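Local coordinates for serine-tRNA ligase (Naegleria fowleri, PDB 6BLJ), which probably attaches serine to its cognate tRNA in the cytosol, activating the amino acid with ATP, and here holds AMP in its active site, at residues D323-R329 against Y404-V408; C188-I194 against V456-Q460. One frame throughout, in Å; residues are numbered along the deposited sequence. Where two conformers were deposited one is given.

Interaction 1 of 2, residues D323-R329 against Y404-V408; sequences DTLGIFR and YRELV. With AMP (adenosine monophosphate), chain D.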
ATOM      1  N   ASP A 323     -13.521  -8.771 -14.740  1.00 30.99           N
ATOM      2  CA  ASP A 323     -14.544  -7.818 -15.186  1.00 33.80           C
ATOM      3  C   ASP A 323     -13.907  -6.559 -15.779  1.00 29.36           C
ATOM      4  O   ASP A 323     -14.200  -5.436 -15.371  1.00 26.59           O
ATOM      5  CB  ASP A 323     -15.487  -7.438 -14.036  1.00 30.87           C
ATOM      6  CG  ASP A 323     -16.120  -8.657 -13.358  1.00 37.44           C
ATOM      7  OD1 ASP A 323     -16.616  -9.562 -14.061  1.00 33.99           O
ATOM      8  OD2 ASP A 323     -16.144  -8.693 -12.108  1.00 28.90           O
ATOM      9  N   THR A 324     -13.014  -6.751 -16.746  1.00 27.51           N
ATOM     10  CA  THR A 324     -12.208  -5.650 -17.265  1.00 32.55           C
ATOM     11  C   THR A 324     -12.892  -4.878 -18.390  1.00 33.79           C
ATOM     12  O   THR A 324     -12.314  -3.911 -18.888  1.00 38.37           O
ATOM     13  CB  THR A 324     -10.837  -6.166 -17.757  1.00 35.36           C
ATOM     14  OG1 THR A 324     -11.021  -7.139 -18.789  1.00 34.56           O
ATOM     15  CG2 THR A 324     -10.058  -6.808 -16.618  1.00 38.64           C
ATOM     16  N   LEU A 325     -14.088  -5.276 -18.810  1.00 31.83           N
ATOM     17  CA  LEU A 325     -14.770  -4.639 -19.932  1.00 35.15           C
ATOM     18  C   LEU A 325     -15.901  -3.745 -19.432  1.00 34.12           C
ATOM     19  O   LEU A 325     -16.849  -4.232 -18.805  1.00 36.46           O
ATOM     20  CB  LEU A 325     -15.334  -5.686 -20.894  1.00 38.72           C
ATOM     21  CG  LEU A 325     -14.391  -6.751 -21.457  1.00 41.57           C
ATOM     22  CD1 LEU A 325     -15.141  -7.606 -22.483  1.00 53.90           C
ATOM     23  CD2 LEU A 325     -13.106  -6.156 -22.045  1.00 38.38           C
ATOM     24  N   GLY A 326     -15.812  -2.446 -19.728  1.00 26.08           N
ATOM     25  CA  GLY A 326     -16.935  -1.553 -19.466  1.00 22.33           C
ATOM     26  C   GLY A 326     -16.964  -1.030 -18.037  1.00 27.94           C
ATOM     27  O   GLY A 326     -15.943  -0.911 -17.372  1.00 25.25           O
ATOM     28  N   ILE A 327     -18.163  -0.727 -17.553  1.00 24.07           N
ATOM     29  CA  ILE A 327     -18.294  -0.029 -16.276  1.00 23.22           C
ATOM     30  C   ILE A 327     -18.980  -0.904 -15.216  1.00 25.07           C
ATOM     31  O   ILE A 327     -19.552  -0.387 -14.248  1.00 22.90           O
ATOM     32  CB  ILE A 327     -19.001   1.324 -16.468  1.00 22.35           C
ATOM     33  CG1 ILE A 327     -20.474   1.157 -16.880  1.00 21.09           C
ATOM     34  CG2 ILE A 327     -18.249   2.131 -17.542  1.00 23.38           C
ATOM     35  CD1 ILE A 327     -21.181   2.533 -17.064  1.00 22.86           C
ATOM     36  N   PHE A 328     -18.924  -2.229 -15.393  1.00 22.10           N
ATOM     37  CA  PHE A 328     -19.442  -3.167 -14.390  1.00 24.64           C
ATOM     38  C   PHE A 328     -18.597  -3.152 -13.115  1.00 23.94           C
ATOM     39  O   PHE A 328     -19.135  -3.180 -12.000  1.00 22.40           O
ATOM     40  CB  PHE A 328     -19.483  -4.569 -15.001  1.00 23.08           C
ATOM     41  CG  PHE A 328     -19.943  -5.644 -14.065  1.00 25.42           C
ATOM     42  CD1 PHE A 328     -19.040  -6.262 -13.211  1.00 22.73           C
ATOM     43  CD2 PHE A 328     -21.263  -6.081 -14.078  1.00 23.73           C
ATOM     44  CE1 PHE A 328     -19.456  -7.284 -12.352  1.00 27.70           C
ATOM     45  CE2 PHE A 328     -21.684  -7.114 -13.230  1.00 22.55           C
ATOM     46  CZ  PHE A 328     -20.785  -7.708 -12.366  1.00 21.81           C
ATOM     47  N   ARG A 329     -17.277  -3.155 -13.256  1.00 17.32           N
ATOM     48  CA  ARG A 329     -16.360  -3.074 -12.122  1.00 21.52           C
ATOM     49  C   ARG A 329     -15.376  -1.956 -12.413  1.00 23.29           C
ATOM     50  O   ARG A 329     -14.506  -2.104 -13.283  1.00 19.41           O
ATOM     51  CB  ARG A 329     -15.622  -4.400 -11.905  1.00 17.90           C
ATOM     52  CG  ARG A 329     -14.656  -4.364 -10.725  1.00 24.26           C
ATOM     53  CD  ARG A 329     -13.850  -5.658 -10.619  1.00 23.99           C
ATOM     54  NE  ARG A 329     -14.712  -6.825 -10.477  1.00 26.57           N
ATOM     55  CZ  ARG A 329     -15.235  -7.236  -9.326  1.00 40.94           C
ATOM     56  NH1 ARG A 329     -14.966  -6.582  -8.200  1.00 35.81           N
ATOM     57  NH2 ARG A 329     -16.019  -8.308  -9.298  1.00 42.39           N
ATOM     58  N   TYR A 404     -26.001 -14.404 -13.787  1.00 25.13           N
ATOM     59  CA  TYR A 404     -26.459 -13.769 -12.552  1.00 23.72           C
ATOM     60  C   TYR A 404     -25.269 -13.135 -11.837  1.00 24.68           C
ATOM     61  O   TYR A 404     -24.336 -13.843 -11.442  1.00 28.00           O
ATOM     62  CB  TYR A 404     -27.168 -14.772 -11.639  1.00 24.84           C
ATOM     63  CG  TYR A 404     -28.610 -15.019 -12.027  1.00 25.75           C
ATOM     64  CD1 TYR A 404     -29.580 -14.053 -11.773  1.00 29.12           C
ATOM     65  CD2 TYR A 404     -28.999 -16.195 -12.665  1.00 23.78           C
ATOM     66  CE1 TYR A 404     -30.909 -14.242 -12.132  1.00 30.05           C
ATOM     67  CE2 TYR A 404     -30.354 -16.404 -13.035  1.00 26.97           C
ATOM     68  CZ  TYR A 404     -31.289 -15.404 -12.759  1.00 32.50           C
ATOM     69  OH  TYR A 404     -32.614 -15.533 -13.096  1.00 32.73           O
ATOM     70  N   ARG A 405     -25.304 -11.806 -11.657  1.00 22.97           N
ATOM     71  CA  ARG A 405     -24.228 -11.091 -10.984  1.00 25.54           C
ATOM     72  C   ARG A 405     -24.794 -10.169  -9.916  1.00 24.51           C
ATOM     73  O   ARG A 405     -25.858  -9.564 -10.099  1.00 20.33           O
ATOM     74  CB  ARG A 405     -23.386 -10.273 -11.978  1.00 20.68           C
ATOM     75  CG  ARG A 405     -22.722 -11.104 -13.087  1.00 28.12           C
ATOM     76  CD  ARG A 405     -21.702 -12.115 -12.562  1.00 26.15           C
ATOM     77  NE  ARG A 405     -20.586 -11.496 -11.834  1.00 29.10           N
ATOM     78  CZ  ARG A 405     -19.487 -10.979 -12.392  1.00 31.69           C
ATOM     79  NH1 ARG A 405     -19.314 -10.972 -13.714  1.00 26.47           N
ATOM     80  NH2 ARG A 405     -18.550 -10.460 -11.616  1.00 28.94           N
ATOM     81  N   GLU A 406     -24.041 -10.038  -8.821  1.00 27.56           N
ATOM     82  CA  GLU A 406     -24.490  -9.243  -7.688  0.52 25.10           C
ATOM     83  C   GLU A 406     -24.657  -7.772  -8.068  1.00 22.94           C
ATOM     84  O   GLU A 406     -23.794  -7.167  -8.715  1.00 23.21           O
ATOM     85  CB  GLU A 406     -23.504  -9.399  -6.518  0.52 27.34           C
ATOM     86  CG  GLU A 406     -22.153  -8.723  -6.684  0.52 23.06           C
ATOM     87  CD  GLU A 406     -21.179  -9.479  -7.582  0.52 39.65           C
ATOM     88  OE1 GLU A 406     -21.558 -10.527  -8.153  0.52 42.43           O
ATOM     89  OE2 GLU A 406     -20.020  -9.013  -7.715  0.52 40.49           O
ATOM     90  N   LEU A 407     -25.802  -7.209  -7.679  1.00 22.37           N
ATOM     91  CA  LEU A 407     -26.095  -5.780  -7.753  1.00 24.71           C
ATOM     92  C   LEU A 407     -26.250  -5.148  -6.377  1.00 24.49           C
ATOM     93  O   LEU A 407     -26.094  -3.924  -6.249  1.00 26.23           O
ATOM     94  CB  LEU A 407     -27.414  -5.522  -8.511  1.00 24.80           C
ATOM     95  CG  LEU A 407     -27.462  -5.582 -10.029  1.00 28.35           C
ATOM     96  CD1 LEU A 407     -28.771  -4.967 -10.545  1.00 26.90           C
ATOM     97  CD2 LEU A 407     -26.274  -4.846 -10.563  1.00 30.74           C
ATOM     98  N   VAL A 408     -26.597  -5.950  -5.373  1.00 23.87           N
ATOM     99  CA  VAL A 408     -26.982  -5.496  -4.037  1.00 25.84           C
ATOM    100  C   VAL A 408     -26.395  -6.455  -3.016  1.00 24.81           C
ATOM    101  O   VAL A 408     -26.415  -7.673  -3.214  1.00 23.53           O
ATOM    102  CB  VAL A 408     -28.517  -5.437  -3.887  1.00 31.47           C
ATOM    103  CG1 VAL A 408     -28.925  -5.345  -2.404  1.00 28.53           C
ATOM    104  CG2 VAL A 408     -29.094  -4.271  -4.683  1.00 27.88           C
TER
HETATM  105  P   AMP D 500     -20.182  -4.155  -1.637  1.00 36.30           P
HETATM  106  O1P AMP D 500     -18.858  -4.816  -2.023  1.00 43.66           O
HETATM  107  O2P AMP D 500     -20.160  -2.956  -0.774  1.00 41.20           O
HETATM  108  O3P AMP D 500     -21.119  -5.235  -1.113  1.00 34.14           O
HETATM  109  O5' AMP D 500     -20.825  -3.683  -3.016  1.00 29.03           O
HETATM  110  C5' AMP D 500     -22.141  -3.151  -3.077  1.00 24.88           C
HETATM  111  C4' AMP D 500     -22.588  -2.996  -4.515  1.00 22.86           C
HETATM  112  O4' AMP D 500     -21.837  -1.930  -5.151  1.00 23.19           O
HETATM  113  C3' AMP D 500     -22.350  -4.199  -5.401  1.00 22.85           C
HETATM  114  O3' AMP D 500     -23.370  -5.173  -5.281  1.00 29.09           O
HETATM  115  C2' AMP D 500     -22.256  -3.590  -6.788  1.00 24.98           C
HETATM  116  O2' AMP D 500     -23.553  -3.317  -7.288  1.00 28.62           O
HETATM  117  C1' AMP D 500     -21.560  -2.264  -6.492  1.00 24.43           C
HETATM  118  N9  AMP D 500     -20.090  -2.323  -6.676  1.00 23.69           N
HETATM  119  C8  AMP D 500     -19.182  -2.861  -5.801  1.00 26.82           C
HETATM  120  N7  AMP D 500     -17.934  -2.777  -6.207  1.00 27.78           N
HETATM  121  C5  AMP D 500     -18.027  -2.135  -7.431  1.00 22.90           C
HETATM  122  C6  AMP D 500     -17.057  -1.744  -8.376  1.00 21.97           C
HETATM  123  N6  AMP D 500     -15.733  -1.906  -8.204  1.00 17.58           N
HETATM  124  N1  AMP D 500     -17.487  -1.155  -9.511  1.00 18.37           N
HETATM  125  C2  AMP D 500     -18.800  -0.945  -9.671  1.00 22.22           C
HETATM  126  N3  AMP D 500     -19.805  -1.244  -8.842  1.00 20.13           N
HETATM  127  C4  AMP D 500     -19.354  -1.850  -7.736  1.00 23.44           C
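The active site of the class II synthetase core brings Arg-405, on strand 404-412, against Asp-323, Phe-328 and Arg-329 of the loop before strand 332-342. The guanidinium of Arg-405 meets the carboxylate of Asp-323 end-on. Its NH1 gives a hydrogen bond to Asp-323 OD1 (3.1 Å), and its NH2 one to Asp-323 OD2 (3.0 Å). Both oxygens are met on the syn side, with the donors tilted out of the carboxylate plane and the flat groups turned 36° apart. Arg-329 grips the same carboxylate side-on, with both nitrogens on OD2: NE of Arg-329, 2.9 Å from OD2 of Asp-323, uses the anti lone pair, and NH2 comes nearly in line with the C-O bond. OD2 thus accepts three N-H groups, which probably offsets the closeness of the two arginines.

Phe-328 covers one face of the Arg-405 guanidinium, with Phe-328 CZ 3.5 Å from Arg-405 CZ and the planes 49° apart. The Arg-405 chain bends at chi2 and chi3 (-60°), which brings the guanidinium back beside the Phe-328 ring; CB and CG pack near CZ and CE2 of that ring. Glu-406, deposited in two conformers, makes a long, doubtful salt bridge from OE1 to NE of Arg-405; its stronger partner is Arg-450.

AMP O2' donates to the carbonyl O of Leu-407 (2.8 Å), while AMP N1 is 3.4 Å from CA of Arg-329. The loop between antiparallel strands 304-313 and 332-342, reaching the adenine, matches motif 2 of class II synthetases, and Arg-450 on helix 448-458 is consistent with their motif 3 arginine.

Interaction 2 of 2, residues C188-I194 against V456-Q460; sequences CLKHIDI and VENYQ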
ATOM      1  N   CYS A 188     -28.503 -11.399 -27.565  1.00 28.95           N
ATOM      2  CA  CYS A 188     -28.310 -10.213 -26.737  1.00 28.27           C
ATOM      3  C   CYS A 188     -26.848  -9.786 -26.705  1.00 33.85           C
ATOM      4  O   CYS A 188     -25.954 -10.619 -26.544  1.00 30.45           O
ATOM      5  CB  CYS A 188     -28.789 -10.476 -25.310  1.00 25.04           C
ATOM      6  SG  CYS A 188     -30.586 -10.474 -25.116  1.00 29.90           S
ATOM      7  N   LEU A 189     -26.614  -8.488 -26.871  1.00 27.27           N
ATOM      8  CA  LEU A 189     -25.278  -7.927 -26.729  1.00 29.22           C
ATOM      9  C   LEU A 189     -24.943  -7.690 -25.255  1.00 32.75           C
ATOM     10  O   LEU A 189     -25.821  -7.555 -24.407  1.00 23.68           O
ATOM     11  CB  LEU A 189     -25.165  -6.604 -27.487  1.00 27.42           C
ATOM     12  CG  LEU A 189     -25.376  -6.603 -29.004  1.00 29.11           C
ATOM     13  CD1 LEU A 189     -25.340  -5.178 -29.520  1.00 35.01           C
ATOM     14  CD2 LEU A 189     -24.270  -7.418 -29.643  1.00 34.26           C
ATOM     15  N   LYS A 190     -23.644  -7.636 -24.979  1.00 22.88           N
ATOM     16  CA  LYS A 190     -23.068  -7.294 -23.685  1.00 24.50           C
ATOM     17  C   LYS A 190     -23.094  -5.780 -23.464  1.00 23.06           C
ATOM     18  O   LYS A 190     -23.022  -5.001 -24.421  1.00 22.04           O
ATOM     19  CB  LYS A 190     -21.619  -7.796 -23.655  1.00 35.20           C
ATOM     20  CG  LYS A 190     -21.023  -8.098 -22.306  1.00 48.98           C
ATOM     21  CD  LYS A 190     -19.658  -8.785 -22.486  1.00 52.49           C
ATOM     22  CE  LYS A 190     -19.765 -10.046 -23.343  1.00 59.46           C
ATOM     23  NZ  LYS A 190     -20.312 -11.232 -22.613  1.00 58.96           N
ATOM     24  N   HIS A 191     -23.114  -5.362 -22.188  1.00 20.99           N
ATOM     25  CA  HIS A 191     -23.276  -3.935 -21.877  1.00 25.90           C
ATOM     26  C   HIS A 191     -22.233  -3.046 -22.572  1.00 25.00           C
ATOM     27  O   HIS A 191     -22.575  -1.976 -23.081  1.00 24.21           O
ATOM     28  CB  HIS A 191     -23.243  -3.713 -20.354  1.00 22.13           C
ATOM     29  CG  HIS A 191     -22.074  -4.345 -19.661  1.00 27.93           C
ATOM     30  ND1 HIS A 191     -20.835  -3.744 -19.582  1.00 25.20           N
ATOM     31  CD2 HIS A 191     -21.959  -5.530 -19.014  1.00 29.78           C
ATOM     32  CE1 HIS A 191     -20.006  -4.535 -18.921  1.00 27.99           C
ATOM     33  NE2 HIS A 191     -20.664  -5.625 -18.565  1.00 30.66           N
ATOM     34  N   ILE A 192     -20.961  -3.467 -22.622  1.00 23.13           N
ATOM     35  CA  ILE A 192     -19.935  -2.571 -23.175  1.00 23.24           C
ATOM     36  C   ILE A 192     -20.192  -2.295 -24.661  1.00 24.25           C
ATOM     37  O   ILE A 192     -20.052  -1.155 -25.126  1.00 27.93           O
ATOM     38  CB  ILE A 192     -18.512  -3.125 -22.937  1.00 22.54           C
ATOM     39  CG1 ILE A 192     -17.468  -2.099 -23.427  1.00 21.89           C
ATOM     40  CG2 ILE A 192     -18.305  -4.483 -23.639  1.00 22.02           C
ATOM     41  CD1 ILE A 192     -16.052  -2.534 -23.194  1.00 28.16           C
ATOM     42  N   ASP A 193     -20.592  -3.319 -25.424  1.00 27.24           N
ATOM     43  CA  ASP A 193     -20.877  -3.115 -26.846  1.00 23.01           C
ATOM     44  C   ASP A 193     -22.101  -2.239 -27.042  1.00 23.99           C
ATOM     45  O   ASP A 193     -22.107  -1.355 -27.906  1.00 26.48           O
ATOM     46  CB  ASP A 193     -21.070  -4.459 -27.545  1.00 27.94           C
ATOM     47  CG  ASP A 193     -19.819  -5.313 -27.501  1.00 41.26           C
ATOM     48  OD1 ASP A 193     -18.752  -4.789 -27.870  1.00 47.72           O
ATOM     49  OD2 ASP A 193     -19.891  -6.481 -27.070  1.00 44.42           O
ATOM     50  N   ILE A 194     -23.137  -2.459 -26.232  1.00 23.55           N
ATOM     51  CA  ILE A 194     -24.338  -1.630 -26.300  1.00 23.08           C
ATOM     52  C   ILE A 194     -23.993  -0.170 -26.038  1.00 22.85           C
ATOM     53  O   ILE A 194     -24.386   0.725 -26.800  1.00 25.25           O
ATOM     54  CB  ILE A 194     -25.390  -2.141 -25.298  1.00 25.62           C
ATOM     55  CG1 ILE A 194     -25.852  -3.547 -25.693  1.00 29.31           C
ATOM     56  CG2 ILE A 194     -26.547  -1.176 -25.235  1.00 23.43           C
ATOM     57  CD1 ILE A 194     -26.691  -4.249 -24.626  1.00 25.14           C
ATOM     58  N   VAL A 456     -29.177  -1.758 -19.710  1.00 21.83           N
ATOM     59  CA  VAL A 456     -29.036  -1.697 -21.164  1.00 24.46           C
ATOM     60  C   VAL A 456     -29.084  -3.099 -21.769  1.00 25.22           C
ATOM     61  O   VAL A 456     -29.577  -3.269 -22.891  1.00 25.17           O
ATOM     62  CB  VAL A 456     -27.762  -0.917 -21.578  1.00 28.26           C
ATOM     63  CG1 VAL A 456     -27.795   0.535 -21.025  1.00 21.37           C
ATOM     64  CG2 VAL A 456     -26.478  -1.645 -21.196  1.00 21.00           C
ATOM     65  N   GLU A 457     -28.611  -4.129 -21.042  1.00 21.77           N
ATOM     66  CA  GLU A 457     -28.708  -5.497 -21.558  1.00 24.25           C
ATOM     67  C   GLU A 457     -30.145  -6.006 -21.565  1.00 28.07           C
ATOM     68  O   GLU A 457     -30.569  -6.670 -22.517  1.00 26.72           O
ATOM     69  CB  GLU A 457     -27.826  -6.451 -20.755  1.00 24.16           C
ATOM     70  CG  GLU A 457     -26.325  -6.287 -21.044  1.00 21.31           C
ATOM     71  CD  GLU A 457     -25.491  -7.437 -20.491  1.00 29.68           C
ATOM     72  OE1 GLU A 457     -26.063  -8.462 -20.035  1.00 23.85           O
ATOM     73  OE2 GLU A 457     -24.254  -7.302 -20.497  1.00 23.00           O
ATOM     74  N   ASN A 458     -30.913  -5.716 -20.518  1.00 22.64           N
ATOM     75  CA  ASN A 458     -32.267  -6.256 -20.467  1.00 30.41           C
ATOM     76  C   ASN A 458     -33.250  -5.492 -21.345  1.00 31.30           C
ATOM     77  O   ASN A 458     -34.264  -6.073 -21.748  1.00 29.56           O
ATOM     78  CB  ASN A 458     -32.764  -6.276 -19.025  1.00 24.96           C
ATOM     79  CG  ASN A 458     -32.185  -7.435 -18.247  1.00 29.08           C
ATOM     80  OD1 ASN A 458     -32.615  -8.577 -18.401  1.00 25.89           O
ATOM     81  ND2 ASN A 458     -31.157  -7.155 -17.448  1.00 22.68           N
ATOM     82  N   TYR A 459     -32.964  -4.227 -21.668  1.00 25.60           N
ATOM     83  CA  TYR A 459     -33.872  -3.382 -22.446  1.00 26.94           C
ATOM     84  C   TYR A 459     -33.369  -3.133 -23.868  1.00 30.05           C
ATOM     85  O   TYR A 459     -33.916  -2.272 -24.570  1.00 31.09           O
ATOM     86  CB  TYR A 459     -34.099  -2.046 -21.717  1.00 27.81           C
ATOM     87  CG  TYR A 459     -35.062  -2.184 -20.556  1.00 33.61           C
ATOM     88  CD1 TYR A 459     -36.422  -1.926 -20.717  1.00 38.95           C
ATOM     89  CD2 TYR A 459     -34.618  -2.615 -19.296  1.00 27.62           C
ATOM     90  CE1 TYR A 459     -37.331  -2.070 -19.651  1.00 38.80           C
ATOM     91  CE2 TYR A 459     -35.526  -2.774 -18.226  1.00 30.38           C
ATOM     92  CZ  TYR A 459     -36.880  -2.497 -18.418  1.00 34.22           C
ATOM     93  OH  TYR A 459     -37.787  -2.639 -17.388  1.00 25.23           O
ATOM     94  N   GLN A 460     -32.348  -3.866 -24.311  1.00 27.26           N
ATOM     95  CA  GLN A 460     -31.811  -3.674 -25.649  1.00 27.54           C
ATOM     96  C   GLN A 460     -32.805  -4.150 -26.706  1.00 29.29           C
ATOM     97  O   GLN A 460     -33.640  -5.023 -26.460  1.00 26.71           O
ATOM     98  CB  GLN A 460     -30.484  -4.425 -25.800  1.00 24.83           C
ATOM     99  CG  GLN A 460     -30.623  -5.945 -25.769  1.00 25.04           C
ATOM    100  CD  GLN A 460     -29.283  -6.665 -25.880  1.00 28.03           C
ATOM    101  OE1 GLN A 460     -28.635  -6.655 -26.937  1.00 30.18           O
ATOM    102  NE2 GLN A 460     -28.844  -7.261 -24.776  1.00 25.96           N
TER
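Val-456 meets Ile-194 and His-191 near the end of helix 448-458. Its CB lies 3.9 Å from CG2 of Ile-194, and the two side chains run antiparallel alongside each other. CG2 of Val-456 touches CB of His-191, and the carbonyl O of Val-456 is approached by CD1 of Ile-194.

Glu-457 follows with an extended chain (chi2 -167°) that carries its carboxylate to the start of helix 191-197. OE2 of Glu-457 accepts from the backbone N of His-191 at 2.8 Å, on the anti side and bent at 135°. Lys-190 holds the N-cap position, so the carboxylate takes a first-turn N-H, where the helix dipole would favour a negative charge. The same OE2 lies 3.3 Å from CD2 of His-191. The other oxygen, OE1, is bonded to the backbone N of Gly-397. The C-terminal part of helix 448-458, in the class II core, thus meets the N-terminus of helix 191-197.

Gln-460 comes two residues after Asn-458, and its amide bridges the two segments. Its OE1 accepts from Leu-189 N (2.7 Å, 161°), with the N-H aimed at a lone pair of the amide oxygen. NE2 of Gln-460 gives one bond to Leu-189 O (3.1 Å) and another back to Glu-457 O (2.9 Å). Three bonds therefore fix the rotation of this buried amide. CD1 of Ile-194 touches NE2 of Gln-460, the two side chains running roughly perpendicular.

The centres of the two interactions are about 13 Å apart, and they touch directly. Phe-328 CB lies 3.9 Å from His-191 NE2, and Leu-325 O lies 3.2 Å from His-191 CE1. Along the chain, 188-194 comes first, then 323-329 and 404-408, and 456-460 last, so interaction 2 brackets interaction 1. Helix 448-458 serves both: its Arg-450 bonds to Phe-328 O and makes a cation-pi contact with the Phe-328 ring, while its far end meets helix 191-197. Interaction 1 lies at the AMP pocket on strand 404-412. Interaction 2 lies farther from the chain centre and packs helix 191-197 against the pocket loop 323-329.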